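PDB 5NOA: family 88 glycosyl hydrolase from Bacteroides thetaiotaomicron, which probably releases unsaturated galacturonyl residues from the ends of rhamnogalacturonan oligosaccharides by hydrolysis, in a human gut bacterium. Local coordinates for residues 114-119 with 162-167. Sequence-based numbering, arbitrary orientation. Where two conformers were deposited one is given.
Sequences FGDYQI and LYMVMP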
ATOM      1  N   PHE A 114      -2.266 -16.873  -0.250  1.00  7.43           N
ATOM      2  CA  PHE A 114      -1.305 -15.911  -0.748  1.00  7.18           C
ATOM      3  C   PHE A 114      -1.874 -14.519  -0.558  1.00  7.18           C
ATOM      4  O   PHE A 114      -2.963 -14.218  -1.048  1.00  7.47           O
ATOM      5  CB  PHE A 114      -1.064 -16.202  -2.229  1.00  8.17           C
ATOM      6  CG  PHE A 114      -0.047 -15.309  -2.896  1.00  7.88           C
ATOM      7  CD1 PHE A 114       1.103 -14.838  -2.235  1.00  9.07           C
ATOM      8  CD2 PHE A 114      -0.222 -14.965  -4.224  1.00  7.78           C
ATOM      9  CE1 PHE A 114       2.018 -14.050  -2.889  1.00  9.54           C
ATOM     10  CE2 PHE A 114       0.689 -14.161  -4.865  1.00  8.95           C
ATOM     11  CZ  PHE A 114       1.791 -13.693  -4.188  1.00 10.45           C
ATOM     12  N   GLY A 115      -1.143 -13.645   0.140  1.00  6.93           N
ATOM     13  CA  GLY A 115      -1.633 -12.331   0.453  1.00  6.53           C
ATOM     14  C   GLY A 115      -2.047 -11.495  -0.717  1.00  6.38           C
ATOM     15  O   GLY A 115      -2.930 -10.620  -0.558  1.00  7.52           O
ATOM     16  N   ASP A 116      -1.477 -11.729  -1.902  1.00  7.57           N
ATOM     17  CA  ASP A 116      -1.973 -11.020  -3.079  1.00  8.56           C
ATOM     18  C   ASP A 116      -3.445 -11.305  -3.410  1.00  7.66           C
ATOM     19  O   ASP A 116      -4.077 -10.506  -4.104  1.00  9.38           O
ATOM     20  CB  ASP A 116      -1.092 -11.314  -4.292  1.00 10.09           C
ATOM     21  CG  ASP A 116       0.214 -10.526  -4.316  1.00 11.80           C
ATOM     22  OD1 ASP A 116       0.410  -9.650  -3.467  1.00 13.16           O
ATOM     23  OD2 ASP A 116       0.994 -10.784  -5.265  1.00 13.33           O
ATOM     24  N   TYR A 117      -3.982 -12.416  -2.894  1.00  7.55           N
ATOM     25  CA  TYR A 117      -5.389 -12.765  -3.010  1.00  7.33           C
ATOM     26  C   TYR A 117      -6.182 -12.463  -1.764  1.00  6.98           C
ATOM     27  O   TYR A 117      -7.348 -12.905  -1.637  1.00  8.58           O
ATOM     28  CB  TYR A 117      -5.579 -14.213  -3.487  1.00  8.62           C
ATOM     29  CG  TYR A 117      -5.811 -14.355  -4.958  1.00  8.11           C
ATOM     30  CD1 TYR A 117      -6.830 -13.650  -5.594  1.00  8.63           C
ATOM     31  CD2 TYR A 117      -5.036 -15.240  -5.684  1.00 10.09           C
ATOM     32  CE1 TYR A 117      -7.067 -13.830  -6.955  1.00 10.48           C
ATOM     33  CE2 TYR A 117      -5.269 -15.425  -7.031  1.00 11.64           C
ATOM     34  CZ  TYR A 117      -6.285 -14.722  -7.654  1.00 11.62           C
ATOM     35  OH  TYR A 117      -6.477 -14.878  -9.004  1.00 15.08           O
ATOM     36  N   GLN A 118      -5.600 -11.691  -0.848  1.00  6.52           N
ATOM     37  CA  GLN A 118      -6.271 -11.302   0.377  1.00  6.71           C
ATOM     38  C   GLN A 118      -6.459  -9.805   0.543  1.00  6.68           C
ATOM     39  O   GLN A 118      -7.271  -9.377   1.349  1.00  7.38           O
ATOM     40  CB  GLN A 118      -5.505 -11.883   1.562  1.00  7.02           C
ATOM     41  CG  GLN A 118      -5.411 -13.404   1.542  1.00  6.83           C
ATOM     42  CD  GLN A 118      -4.565 -13.955   2.648  1.00  6.85           C
ATOM     43  OE1 GLN A 118      -3.710 -13.258   3.188  1.00  9.00           O
ATOM     44  NE2 GLN A 118      -4.757 -15.243   2.979  1.00  7.93           N
ATOM     45  N   ILE A 119      -5.718  -9.000  -0.227  1.00  6.27           N
ATOM     46  CA  ILE A 119      -5.921  -7.566  -0.137  1.00  6.96           C
ATOM     47  C   ILE A 119      -7.335  -7.176  -0.507  1.00  6.37           C
ATOM     48  O   ILE A 119      -7.865  -6.188   0.028  1.00  7.35           O
ATOM     49  CB  ILE A 119      -4.854  -6.777  -0.922  1.00  6.64           C
ATOM     50  CG1 ILE A 119      -5.252  -5.285  -1.082  1.00  7.16           C
ATOM     51  CG2 ILE A 119      -4.540  -7.398  -2.268  1.00  6.68           C
ATOM     52  CD1 ILE A 119      -4.149  -4.381  -1.625  1.00  7.65           C
ATOM     53  N   LEU A 162       2.992  -7.118   3.305  1.00  7.75           N
ATOM     54  CA  LEU A 162       2.646  -6.367   4.473  1.00  7.39           C
ATOM     55  C   LEU A 162       1.519  -5.382   4.207  1.00  7.88           C
ATOM     56  O   LEU A 162       0.580  -5.275   5.008  1.00  8.64           O
ATOM     57  CB  LEU A 162       3.893  -5.730   5.063  1.00  7.09           C
ATOM     58  CG  LEU A 162       4.957  -6.738   5.534  1.00  8.29           C
ATOM     59  CD1 LEU A 162       6.087  -5.997   6.191  1.00 10.03           C
ATOM     60  CD2 LEU A 162       4.418  -7.805   6.449  1.00  9.34           C
ATOM     61  N   TYR A 163       1.565  -4.649   3.093  1.00  6.51           N
ATOM     62  CA  TYR A 163       0.396  -3.816   2.753  1.00  6.34           C
ATOM     63  C   TYR A 163      -0.825  -4.652   2.455  1.00  6.71           C
ATOM     64  O   TYR A 163      -1.947  -4.297   2.789  1.00  7.29           O
ATOM     65  CB  TYR A 163       0.679  -2.941   1.535  1.00  6.80           C
ATOM     66  CG  TYR A 163      -0.439  -1.972   1.168  1.00  7.19           C
ATOM     67  CD1 TYR A 163      -0.513  -0.748   1.759  1.00  8.48           C
ATOM     68  CD2 TYR A 163      -1.430  -2.314   0.279  1.00  7.95           C
ATOM     69  CE1 TYR A 163      -1.505   0.131   1.440  1.00  9.34           C
ATOM     70  CE2 TYR A 163      -2.461  -1.449  -0.039  1.00  8.16           C
ATOM     71  CZ  TYR A 163      -2.498  -0.223   0.529  1.00  8.17           C
ATOM     72  OH  TYR A 163      -3.488   0.678   0.266  1.00 10.26           O
ATOM     73  N   MET A 164      -0.619  -5.780   1.775  1.00  6.64           N
ATOM     74  CA  MET A 164      -1.758  -6.575   1.305  0.75  7.45           C
ATOM     75  C   MET A 164      -2.560  -7.106   2.474  1.00  6.97           C
ATOM     76  O   MET A 164      -3.789  -7.131   2.398  1.00  7.91           O
ATOM     77  CB  MET A 164      -1.318  -7.762   0.441  0.75  8.63           C
ATOM     78  CG  MET A 164      -0.497  -7.459  -0.784  0.75  9.98           C
ATOM     79  SD  MET A 164      -1.125  -6.149  -1.797  0.75  8.61           S
ATOM     80  CE  MET A 164       0.294  -5.731  -2.805  0.75 14.11           C
ATOM     81  N   VAL A 165      -1.882  -7.535   3.550  1.00  6.37           N
ATOM     82  CA  VAL A 165      -2.546  -8.316   4.571  1.00  6.56           C
ATOM     83  C   VAL A 165      -2.579  -7.664   5.945  1.00  6.79           C
ATOM     84  O   VAL A 165      -3.530  -7.895   6.690  1.00  7.28           O
ATOM     85  CB  VAL A 165      -2.046  -9.774   4.673  1.00  7.19           C
ATOM     86  CG1 VAL A 165      -3.068 -10.646   5.367  1.00  7.82           C
ATOM     87  CG2 VAL A 165      -1.757 -10.346   3.306  1.00  7.46           C
ATOM     88  N   MET A 166      -1.603  -6.847   6.330  1.00  7.00           N
ATOM     89  CA  MET A 166      -1.680  -6.292   7.685  1.00  7.06           C
ATOM     90  C   MET A 166      -2.988  -5.583   7.938  1.00  7.45           C
ATOM     91  O   MET A 166      -3.580  -5.795   8.984  1.00  8.12           O
ATOM     92  CB  MET A 166      -0.517  -5.378   8.011  1.00  8.35           C
ATOM     93  CG  MET A 166       0.829  -6.062   8.079  1.00  9.63           C
ATOM     94  SD  MET A 166       2.144  -5.067   8.788  1.00  9.79           S
ATOM     95  CE  MET A 166       2.076  -3.611   7.768  1.00 11.24           C
ATOM     96  N   PRO A 167      -3.472  -4.735   7.010  1.00  7.13           N
ATOM     97  CA  PRO A 167      -4.747  -4.043   7.272  1.00  8.07           C
ATOM     98  C   PRO A 167      -5.962  -4.948   7.250  1.00  8.40           C
ATOM     99  O   PRO A 167      -6.997  -4.596   7.834  1.00  9.38           O
ATOM    100  CB  PRO A 167      -4.810  -2.961   6.184  1.00  8.57           C
ATOM    101  CG  PRO A 167      -3.378  -2.861   5.688  1.00  7.84           C
ATOM    102  CD  PRO A 167      -2.869  -4.262   5.760  1.00  7.23           C
TER
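Ile119 and Met164 bring their CA atoms to 4.5 Å, where the 3-10 turn and loop 114-119, leading into helix 120-130, meets helix 160-176 in the interior of the six-hairpin (alpha/alpha)6 fold. The backbones touch through a CA-H...O contact, Ile119 CA lying 3.3 Å from Met164 O with 135° at the hydrogen. Pro167 has no N-H to offer the preceding turn, and the helix is kinked there. Tyr163 O, which a regular helix would pair with residue 167, takes a bond from Gln122 NE2, and the same amide nitrogen also reaches Met164 O.

Ile119 carries the apolar part. Its CG1 stands anti to the backbone N (chi1 167°) and the chain continues extended, which carries CD1 to the edge of the Tyr163 ring, 3.7 Å from CE2 and near the ring plane. Thr63 OG1 holds the hydroxyl of that tyrosine by a hydrogen bond. In one of two modelled conformers, Met164 bends at chi2 (-47°) and its SD rests 3.5 Å from Ile119 CD1; Trp56 of helix 56-72 touches both residues.

On the turn side, Met164 CB packs 3.4 Å from Gly115 O, the carbonyl that accepts the Gln118 N-H and, weakly, that of Ile119. Gly115, without a side chain, lets the CG2 methyl of Val165 in: Val165 CG2 lies 3.5 Å from Gly115 CA. The Gln118 amide is anchored through NE2 to Gln147 OE1 and Val112 O, and Gln118 OE1 sits at the fork of Val165, 3.5 Å from both CG1 and CG2.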